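Local coordinates for macrolide export ATP-binding/permease protein MacB (Actinobacillus actinomycetemcomitans, PDB 3FTJ), which probably exports macrolide antibiotics as the non-canonical ABC transporter of the tripartite efflux system MacAB-TdeA, this piece being its periplasmic region, at residues T13-G21 with I173-S181; S51-G60 with S71-Y81. All coordinates share one frame; numbering follows the deposited sequence.

Interaction 1: residues T13-G21 with I173-S181; sequences TNTMTIFNG and IGSITVKIS
An antiparallel ladder in the mixed sheet of the MacB-like periplasmic core domain joins strand 15-20 to strand 175-180, with Thr-17 facing Thr-177 in its middle. The strands run antiparallel, their axes 4.5 Å apart at closest. Straight backbone bonds surround the threonine pair: Ile-18 N reaches Ile-176 O at 2.7 Å, with 177° at the hydrogen, and Val-178 N reaches Met-16 O at 2.8 Å. A further bond, from Ile-180 N to Asn-14 O, extends the ladder just beyond the start of the first strand. The threonines form a non-hydrogen-bonded pair, and their hydroxyls supply a side-chain link instead, Thr-17 OG1 to Thr-177 OG1 at 3.1 Å. Both hydroxyls stand beside their own backbone N (chi1 -56° and -58°), which turns them toward each other, while CG2 of Thr-17 runs on toward Ser-175 CB. On this same face Phe-19 sets its CD1 3.7 Å from Ser-175 CB; its ring also meets that of Phe-207 on strand 206-209, the other neighbour of strand 15-20. The reverse face, formed by Met-16, Ile-18, Ile-176 and Val-178, is apolar. There Ile-18 CD1 lies 4.0 Å from Val-178 CG1, and Met-16 CB sits at a similar separation from Val-178 CG2. The chain of Met-16 is extended beyond CG and carries its CE to Ile-180 CG1, 4.2 Å away. Helix 186-201 packs on this side, Leu-193 touching both Ile-18 and Val-178. At the Asn-14 end of the face that carries Thr-15 and Thr-17, the Lys-179 chain, bent at chi2, passes Asn-14, NZ lying 3.8 Å from Asn-14 CB, and its ammonium forms a salt bridge with Asp-182.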
loop_
_atom_site.group_PDB
_atom_site.type_symbol
_atom_site.label_atom_id
_atom_site.label_comp_id
_atom_site.label_asym_id
_atom_site.label_seq_id
_atom_site.Cartn_x
_atom_site.Cartn_y
_atom_site.Cartn_z
ATOM N N THR A 13 -4.573 10.208 -10.679
ATOM C CA THR A 13 -4.095 11.127 -11.705
ATOM C C THR A 13 -2.619 10.872 -12.028
ATOM O O THR A 13 -2.289 10.405 -13.121
ATOM C CB THR A 13 -4.324 12.600 -11.306
ATOM O OG1 THR A 13 -3.911 12.805 -9.948
ATOM C CG2 THR A 13 -5.806 12.951 -11.428
ATOM N N ASN A 14 -1.734 11.160 -11.077
ATOM C CA ASN A 14 -0.308 10.909 -11.270
ATOM C C ASN A 14 0.176 9.641 -10.570
ATOM O O ASN A 14 1.380 9.381 -10.505
ATOM C CB ASN A 14 0.522 12.119 -10.832
ATOM C CG ASN A 14 0.730 13.126 -11.959
ATOM O OD1 ASN A 14 0.925 12.750 -13.119
ATOM N ND2 ASN A 14 0.698 14.412 -11.618
ATOM N N THR A 15 -0.762 8.856 -10.050
ATOM C CA THR A 15 -0.434 7.583 -9.425
ATOM C C THR A 15 -1.169 6.424 -10.088
ATOM O O THR A 15 -2.295 6.572 -10.555
ATOM C CB THR A 15 -0.790 7.580 -7.933
ATOM O OG1 THR A 15 -2.209 7.663 -7.788
ATOM C CG2 THR A 15 -0.139 8.759 -7.224
ATOM N N MET A 16 -0.517 5.269 -10.129
ATOM C CA MET A 16 -1.137 4.054 -10.635
ATOM C C MET A 16 -0.831 2.941 -9.661
ATOM O O MET A 16 0.269 2.886 -9.120
ATOM C CB MET A 16 -0.574 3.683 -11.998
ATOM C CG MET A 16 -0.755 4.757 -13.038
ATOM S SD MET A 16 -0.024 4.286 -14.609
ATOM C CE MET A 16 -0.394 5.765 -15.555
ATOM N N THR A 17 -1.805 2.060 -9.442
ATOM C CA THR A 17 -1.619 0.914 -8.560
ATOM C C THR A 17 -1.713 -0.369 -9.371
ATOM O O THR A 17 -2.696 -0.603 -10.077
ATOM C CB THR A 17 -2.663 0.892 -7.421
ATOM O OG1 THR A 17 -2.605 2.128 -6.694
ATOM C CG2 THR A 17 -2.401 -0.275 -6.455
ATOM N N ILE A 18 -0.674 -1.187 -9.277
ATOM C CA ILE A 18 -0.627 -2.458 -9.977
ATOM C C ILE A 18 -1.041 -3.598 -9.039
ATOM O O ILE A 18 -0.506 -3.727 -7.937
ATOM C CB ILE A 18 0.777 -2.707 -10.525
ATOM C CG1 ILE A 18 1.258 -1.466 -11.284
ATOM C CG2 ILE A 18 0.789 -3.932 -11.426
ATOM C CD1 ILE A 18 2.727 -1.213 -11.167
ATOM N N PHE A 19 -1.997 -4.411 -9.485
ATOM C CA PHE A 19 -2.564 -5.497 -8.690
ATOM C C PHE A 19 -2.357 -6.850 -9.366
ATOM O O PHE A 19 -2.339 -6.937 -10.588
ATOM C CB PHE A 19 -4.074 -5.303 -8.533
ATOM C CG PHE A 19 -4.456 -4.157 -7.649
ATOM C CD1 PHE A 19 -4.521 -4.315 -6.278
ATOM C CD2 PHE A 19 -4.773 -2.926 -8.190
ATOM C CE1 PHE A 19 -4.877 -3.266 -5.461
ATOM C CE2 PHE A 19 -5.135 -1.875 -7.377
ATOM C CZ PHE A 19 -5.189 -2.046 -6.012
ATOM N N ASN A 20 -2.241 -7.906 -8.565
ATOM C CA ASN A 20 -2.235 -9.264 -9.093
ATOM C C ASN A 20 -3.573 -9.602 -9.726
ATOM O O ASN A 20 -4.614 -9.139 -9.263
ATOM C CB ASN A 20 -1.953 -10.267 -7.974
ATOM C CG ASN A 20 -0.611 -10.045 -7.327
ATOM O OD1 ASN A 20 -0.520 -9.786 -6.134
ATOM N ND2 ASN A 20 0.440 -10.124 -8.121
ATOM N N GLY A 21 -3.546 -10.415 -10.775
ATOM C CA GLY A 21 -4.774 -10.924 -11.355
ATOM C C GLY A 21 -5.236 -10.166 -12.583
ATOM O O GLY A 21 -4.453 -9.455 -13.214
ATOM N N ILE A 173 4.059 -9.771 -3.166
ATOM C CA ILE A 173 3.198 -8.740 -2.601
ATOM C C ILE A 173 1.846 -8.621 -3.301
ATOM O O ILE A 173 1.637 -9.193 -4.367
ATOM C CB ILE A 173 3.907 -7.378 -2.640
ATOM C CG1 ILE A 173 4.333 -7.065 -4.080
ATOM C CG2 ILE A 173 5.090 -7.366 -1.690
ATOM C CD1 ILE A 173 5.193 -5.848 -4.207
ATOM N N GLY A 174 0.941 -7.867 -2.689
ATOM C CA GLY A 174 -0.421 -7.750 -3.170
ATOM C C GLY A 174 -0.592 -6.698 -4.244
ATOM O O GLY A 174 -1.409 -6.861 -5.158
ATOM N N SER A 175 0.182 -5.618 -4.135
ATOM C CA SER A 175 0.165 -4.552 -5.131
ATOM C C SER A 175 1.382 -3.625 -5.032
ATOM O O SER A 175 2.152 -3.676 -4.072
ATOM C CB SER A 175 -1.124 -3.728 -5.014
ATOM O OG SER A 175 -1.175 -3.013 -3.789
ATOM N N ILE A 176 1.534 -2.778 -6.041
ATOM C CA ILE A 176 2.593 -1.785 -6.100
ATOM C C ILE A 176 1.991 -0.475 -6.578
ATOM O O ILE A 176 1.402 -0.413 -7.658
ATOM C CB ILE A 176 3.681 -2.189 -7.131
ATOM C CG1 ILE A 176 4.356 -3.502 -6.730
ATOM C CG2 ILE A 176 4.708 -1.082 -7.294
ATOM C CD1 ILE A 176 5.148 -4.151 -7.864
ATOM N N THR A 177 2.126 0.576 -5.789
ATOM C CA THR A 177 1.686 1.881 -6.258
ATOM C C THR A 177 2.892 2.693 -6.718
ATOM O O THR A 177 3.876 2.816 -5.990
ATOM C CB THR A 177 0.904 2.650 -5.185
ATOM O OG1 THR A 177 -0.229 1.871 -4.771
ATOM C CG2 THR A 177 0.423 3.985 -5.737
ATOM N N VAL A 178 2.812 3.225 -7.936
ATOM C CA VAL A 178 3.884 4.033 -8.500
ATOM C C VAL A 178 3.418 5.479 -8.625
ATOM O O VAL A 178 2.255 5.741 -8.934
ATOM C CB VAL A 178 4.346 3.521 -9.897
ATOM C CG1 VAL A 178 4.695 2.037 -9.858
ATOM C CG2 VAL A 178 3.290 3.779 -10.939
ATOM N N LYS A 179 4.325 6.412 -8.361
ATOM C CA LYS A 179 4.055 7.821 -8.598
ATOM C C LYS A 179 4.742 8.170 -9.900
ATOM O O LYS A 179 5.953 7.984 -10.042
ATOM C CB LYS A 179 4.611 8.680 -7.465
ATOM C CG LYS A 179 3.785 9.921 -7.137
ATOM C CD LYS A 179 3.889 10.991 -8.214
ATOM C CE LYS A 179 3.276 12.304 -7.728
ATOM N NZ LYS A 179 3.403 13.415 -8.717
ATOM N N ILE A 180 3.954 8.655 -10.852
ATOM C CA ILE A 180 4.441 8.978 -12.188
ATOM C C ILE A 180 5.138 10.343 -12.203
ATOM O O ILE A 180 4.713 11.272 -11.512
ATOM C CB ILE A 180 3.268 8.958 -13.197
ATOM C CG1 ILE A 180 2.873 7.519 -13.513
ATOM C CG2 ILE A 180 3.627 9.661 -14.474
ATOM C CD1 ILE A 180 4.022 6.678 -14.019
ATOM N N SER A 181 6.223 10.447 -12.966
ATOM C CA SER A 181 6.904 11.726 -13.157
ATOM C C SER A 181 5.890 12.793 -13.557
ATOM O O SER A 181 5.005 12.550 -14.379
ATOM C CB SER A 181 8.001 11.620 -14.228
ATOM O OG SER A 181 9.035 10.730 -13.830
#

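Interaction 2: residues S51-G60 with S71-Y81; sequences SVTPNTSSSG and SANLYGIGEQY
The ring of Tyr-75 receives Asn-55 OD1 at its edge, close to the ring plane and 3.7 Å from CD1, with the amide standing almost perpendicular to the ring (86°). Ser-57 CB approaches the same ring obliquely. At the edge of the Tyr-81 ring, again near its plane, lies the methyl CG2 of Thr-53, which also touches Tyr-81 CB at 3.6 Å. The amide of Asn-55 spans the gap between the two tyrosines: CG is anti to the backbone N (chi1 -176°), which lays the side chain alongside Ile-77, ND2 coming 3.4 Å from Ile-77 CG2 and obliquely near Tyr-81 CE2. Beneath these groups runs an antiparallel beta hairpin. Paired backbone bonds link Thr-56 with Gly-76, Ser-58 with Leu-74 and Gly-60 with Ala-72; the shortest is Gly-76 N to Thr-56 O, 2.7 Å. At Gly-60 a G1 beta bulge sets Ser-71 and Ala-72 together against one residue of the opposite strand. Toward the other end the ladder fades, as Gly-78 N makes only a weak bond to Pro-54 O, bent to 125° at the hydrogen. There the chain leaves the strand in a type I turn, Gly-78 to Tyr-81, and a water takes over the bridging: it accepts from Gln-80 N at 2.7 Å, donates to Val-52 O, and bonds Thr-53 OG1 as well. Gln-80 CG also packs on Ser-51 CB, 3.7 Å away. The tyrosine rings both meet Tyr-157 of strand 155-159, the parallel neighbour of strand 67-77. On the reverse face Thr-56 and Leu-74 rest against Val-163 of helix 160-168, and nearer the start of the segment Val-52 and Pro-54 touch helix 37-44.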
loop_
_atom_site.group_PDB
_atom_site.type_symbol
_atom_site.label_atom_id
_atom_site.label_comp_id
_atom_site.label_asym_id
_atom_site.label_seq_id
_atom_site.Cartn_x
_atom_site.Cartn_y
_atom_site.Cartn_z
ATOM N N SER A 51 8.312 7.447 -7.559
ATOM C CA SER A 51 8.391 6.610 -6.367
ATOM C C SER A 51 7.597 5.324 -6.540
ATOM O O SER A 51 6.654 5.258 -7.327
ATOM C CB SER A 51 7.899 7.362 -5.130
ATOM O OG SER A 51 6.486 7.469 -5.125
ATOM N N VAL A 52 7.998 4.307 -5.790
ATOM C CA VAL A 52 7.373 2.994 -5.846
ATOM C C VAL A 52 7.082 2.495 -4.429
ATOM O O VAL A 52 7.973 2.468 -3.576
ATOM C CB VAL A 52 8.297 2.001 -6.556
ATOM C CG1 VAL A 52 7.674 0.613 -6.593
ATOM C CG2 VAL A 52 8.617 2.505 -7.969
ATOM N N THR A 53 5.837 2.097 -4.187
ATOM C CA THR A 53 5.427 1.607 -2.877
ATOM C C THR A 53 4.848 0.202 -2.948
ATOM O O THR A 53 3.749 0.010 -3.456
ATOM C CB THR A 53 4.371 2.531 -2.270
ATOM O OG1 THR A 53 4.911 3.856 -2.184
ATOM C CG2 THR A 53 3.977 2.050 -0.890
ATOM N N PRO A 54 5.594 -0.788 -2.449
ATOM C CA PRO A 54 5.101 -2.168 -2.369
ATOM C C PRO A 54 4.008 -2.257 -1.308
ATOM O O PRO A 54 4.017 -1.462 -0.376
ATOM C CB PRO A 54 6.336 -2.960 -1.922
ATOM C CG PRO A 54 7.511 -2.036 -2.159
ATOM C CD PRO A 54 6.983 -0.658 -1.977
ATOM N N ASN A 55 3.077 -3.191 -1.444
ATOM C CA ASN A 55 2.000 -3.329 -0.461
ATOM C C ASN A 55 1.579 -4.779 -0.299
ATOM O O ASN A 55 1.090 -5.404 -1.237
ATOM C CB ASN A 55 0.786 -2.467 -0.854
ATOM C CG ASN A 55 -0.332 -2.488 0.196
ATOM O OD1 ASN A 55 -0.653 -3.529 0.782
ATOM N ND2 ASN A 55 -0.941 -1.327 0.422
ATOM N N THR A 56 1.793 -5.317 0.894
ATOM C CA THR A 56 1.224 -6.600 1.266
ATOM C C THR A 56 0.510 -6.388 2.594
ATOM O O THR A 56 0.747 -5.397 3.274
ATOM C CB THR A 56 2.307 -7.656 1.438
ATOM O OG1 THR A 56 1.699 -8.924 1.700
ATOM C CG2 THR A 56 3.215 -7.284 2.594
ATOM N N SER A 57 -0.386 -7.289 2.960
ATOM C CA SER A 57 -1.016 -7.180 4.266
ATOM C C SER A 57 -1.502 -8.521 4.773
ATOM O O SER A 57 -1.510 -9.520 4.040
ATOM C CB SER A 57 -2.182 -6.188 4.250
ATOM O OG SER A 57 -3.238 -6.647 3.430
ATOM N N SER A 58 -1.912 -8.511 6.039
ATOM C CA SER A 58 -2.415 -9.678 6.738
ATOM C C SER A 58 -3.414 -9.167 7.759
ATOM O O SER A 58 -3.302 -8.043 8.235
ATOM C CB SER A 58 -1.269 -10.400 7.446
ATOM O OG SER A 58 -1.666 -11.678 7.925
ATOM N N SER A 59 -4.401 -9.987 8.080
ATOM C CA SER A 59 -5.434 -9.620 9.039
ATOM C C SER A 59 -5.376 -10.627 10.173
ATOM O O SER A 59 -5.472 -11.830 9.943
ATOM C CB SER A 59 -6.795 -9.663 8.357
ATOM O OG SER A 59 -7.831 -9.394 9.272
ATOM N N GLY A 60 -5.192 -10.148 11.395
ATOM C CA GLY A 60 -4.941 -11.051 12.502
ATOM C C GLY A 60 -5.335 -10.485 13.851
ATOM O O GLY A 60 -6.147 -9.564 13.933
ATOM N N SER A 71 -9.326 -9.059 13.538
ATOM C CA SER A 71 -9.325 -8.392 12.244
ATOM C C SER A 71 -8.652 -7.025 12.308
ATOM O O SER A 71 -9.208 -6.014 11.875
ATOM C CB SER A 71 -10.738 -8.300 11.662
ATOM O OG SER A 71 -11.673 -7.886 12.641
ATOM N N ALA A 72 -7.454 -7.007 12.878
ATOM C CA ALA A 72 -6.559 -5.879 12.719
ATOM C C ALA A 72 -5.776 -6.153 11.446
ATOM O O ALA A 72 -5.238 -7.247 11.272
ATOM C CB ALA A 72 -5.619 -5.770 13.901
ATOM N N ASN A 73 -5.729 -5.163 10.562
ATOM C CA ASN A 73 -4.984 -5.256 9.316
ATOM C C ASN A 73 -3.605 -4.648 9.428
ATOM O O ASN A 73 -3.468 -3.438 9.620
ATOM C CB ASN A 73 -5.748 -4.553 8.205
ATOM C CG ASN A 73 -7.113 -5.141 7.995
ATOM O OD1 ASN A 73 -7.244 -6.334 7.728
ATOM N ND2 ASN A 73 -8.147 -4.315 8.138
ATOM N N LEU A 74 -2.587 -5.490 9.318
ATOM C CA LEU A 74 -1.212 -5.019 9.247
ATOM C C LEU A 74 -0.802 -4.930 7.793
ATOM O O LEU A 74 -0.809 -5.928 7.076
ATOM C CB LEU A 74 -0.264 -5.963 9.985
ATOM C CG LEU A 74 1.219 -5.582 10.028
ATOM C CD1 LEU A 74 1.445 -4.262 10.773
ATOM C CD2 LEU A 74 2.007 -6.710 10.689
ATOM N N TYR A 75 -0.459 -3.722 7.364
ATOM C CA TYR A 75 0.066 -3.490 6.030
ATOM C C TYR A 75 1.575 -3.400 6.094
ATOM O O TYR A 75 2.131 -2.752 6.986
ATOM C CB TYR A 75 -0.490 -2.190 5.464
ATOM C CG TYR A 75 -1.960 -2.240 5.171
ATOM C CD1 TYR A 75 -2.430 -2.741 3.958
ATOM C CD2 TYR A 75 -2.887 -1.794 6.104
ATOM C CE1 TYR A 75 -3.785 -2.800 3.689
ATOM C CE2 TYR A 75 -4.241 -1.840 5.838
ATOM C CZ TYR A 75 -4.683 -2.343 4.626
ATOM O OH TYR A 75 -6.033 -2.386 4.363
ATOM N N GLY A 76 2.233 -4.075 5.157
ATOM C CA GLY A 76 3.664 -3.947 4.978
ATOM C C GLY A 76 3.828 -3.108 3.740
ATOM O O GLY A 76 3.586 -3.588 2.636
ATOM N N ILE A 77 4.208 -1.849 3.919
ATOM C CA ILE A 77 4.231 -0.898 2.800
ATOM C C ILE A 77 5.551 -0.134 2.689
ATOM O O ILE A 77 6.416 -0.240 3.563
ATOM C CB ILE A 77 3.033 0.104 2.868
ATOM C CG1 ILE A 77 2.816 0.635 4.291
ATOM C CG2 ILE A 77 1.756 -0.564 2.399
ATOM C CD1 ILE A 77 3.984 1.403 4.885
ATOM N N GLY A 78 5.710 0.623 1.604
ATOM C CA GLY A 78 6.912 1.414 1.405
ATOM C C GLY A 78 6.906 2.765 2.109
ATOM O O GLY A 78 5.853 3.281 2.488
ATOM N N GLU A 79 8.095 3.345 2.259
ATOM C CA GLU A 79 8.268 4.683 2.841
ATOM C C GLU A 79 7.328 5.757 2.276
ATOM O O GLU A 79 6.812 6.578 3.023
ATOM C CB GLU A 79 9.725 5.128 2.685
ATOM C CG GLU A 79 9.966 6.597 2.983
ATOM C CD GLU A 79 11.443 6.923 3.070
ATOM O OE1 GLU A 79 12.236 6.261 2.362
ATOM O OE2 GLU A 79 11.809 7.830 3.854
ATOM N N GLN A 80 7.101 5.742 0.962
ATOM C CA GLN A 80 6.268 6.759 0.307
ATOM C C GLN A 80 4.770 6.497 0.412
ATOM O O GLN A 80 3.963 7.251 -0.142
ATOM C CB GLN A 80 6.647 6.918 -1.177
ATOM C CG GLN A 80 8.083 7.370 -1.433
ATOM C CD GLN A 80 8.479 8.559 -0.569
ATOM O OE1 GLN A 80 7.756 9.550 -0.480
ATOM N NE2 GLN A 80 9.635 8.455 0.081
ATOM N N TYR A 81 4.389 5.434 1.115
ATOM C CA TYR A 81 2.981 5.055 1.173
ATOM C C TYR A 81 2.081 6.183 1.679
ATOM O O TYR A 81 1.037 6.462 1.093
ATOM C CB TYR A 81 2.770 3.797 2.022
ATOM C CG TYR A 81 1.318 3.382 2.112
ATOM C CD1 TYR A 81 0.520 3.822 3.147
ATOM C CD2 TYR A 81 0.744 2.565 1.142
ATOM C CE1 TYR A 81 -0.813 3.458 3.232
ATOM C CE2 TYR A 81 -0.586 2.190 1.220
ATOM C CZ TYR A 81 -1.361 2.644 2.268
ATOM O OH TYR A 81 -2.689 2.290 2.364
HETATM O O HOH W 1 7.713 3.692 -0.725
#

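Strands 175-180 and 49-64 are neighbours in the mixed sheet, so interactions 1 and 2 are adjoining ladders, their centres about 13 Å apart. Probable backbone hydrogen bonds join them, Thr-53 N to Thr-177 O and Lys-179 N to Ser-51 O, and Ile-176 packs on Val-52. Along the chain, 13-21 comes first, then the hairpin 51-60 with 71-81, and finally 173-181, so interaction 2 is a local pairing whereas interaction 1 closes over some 150 residues. All four segments belong to the MacB-like periplasmic core domain; within the one sheet strand 49-64 pairs with both 175-180 and 67-77, and 67-77 in turn with 155-159, so the sheet runs on from the early and late strands through the hairpin.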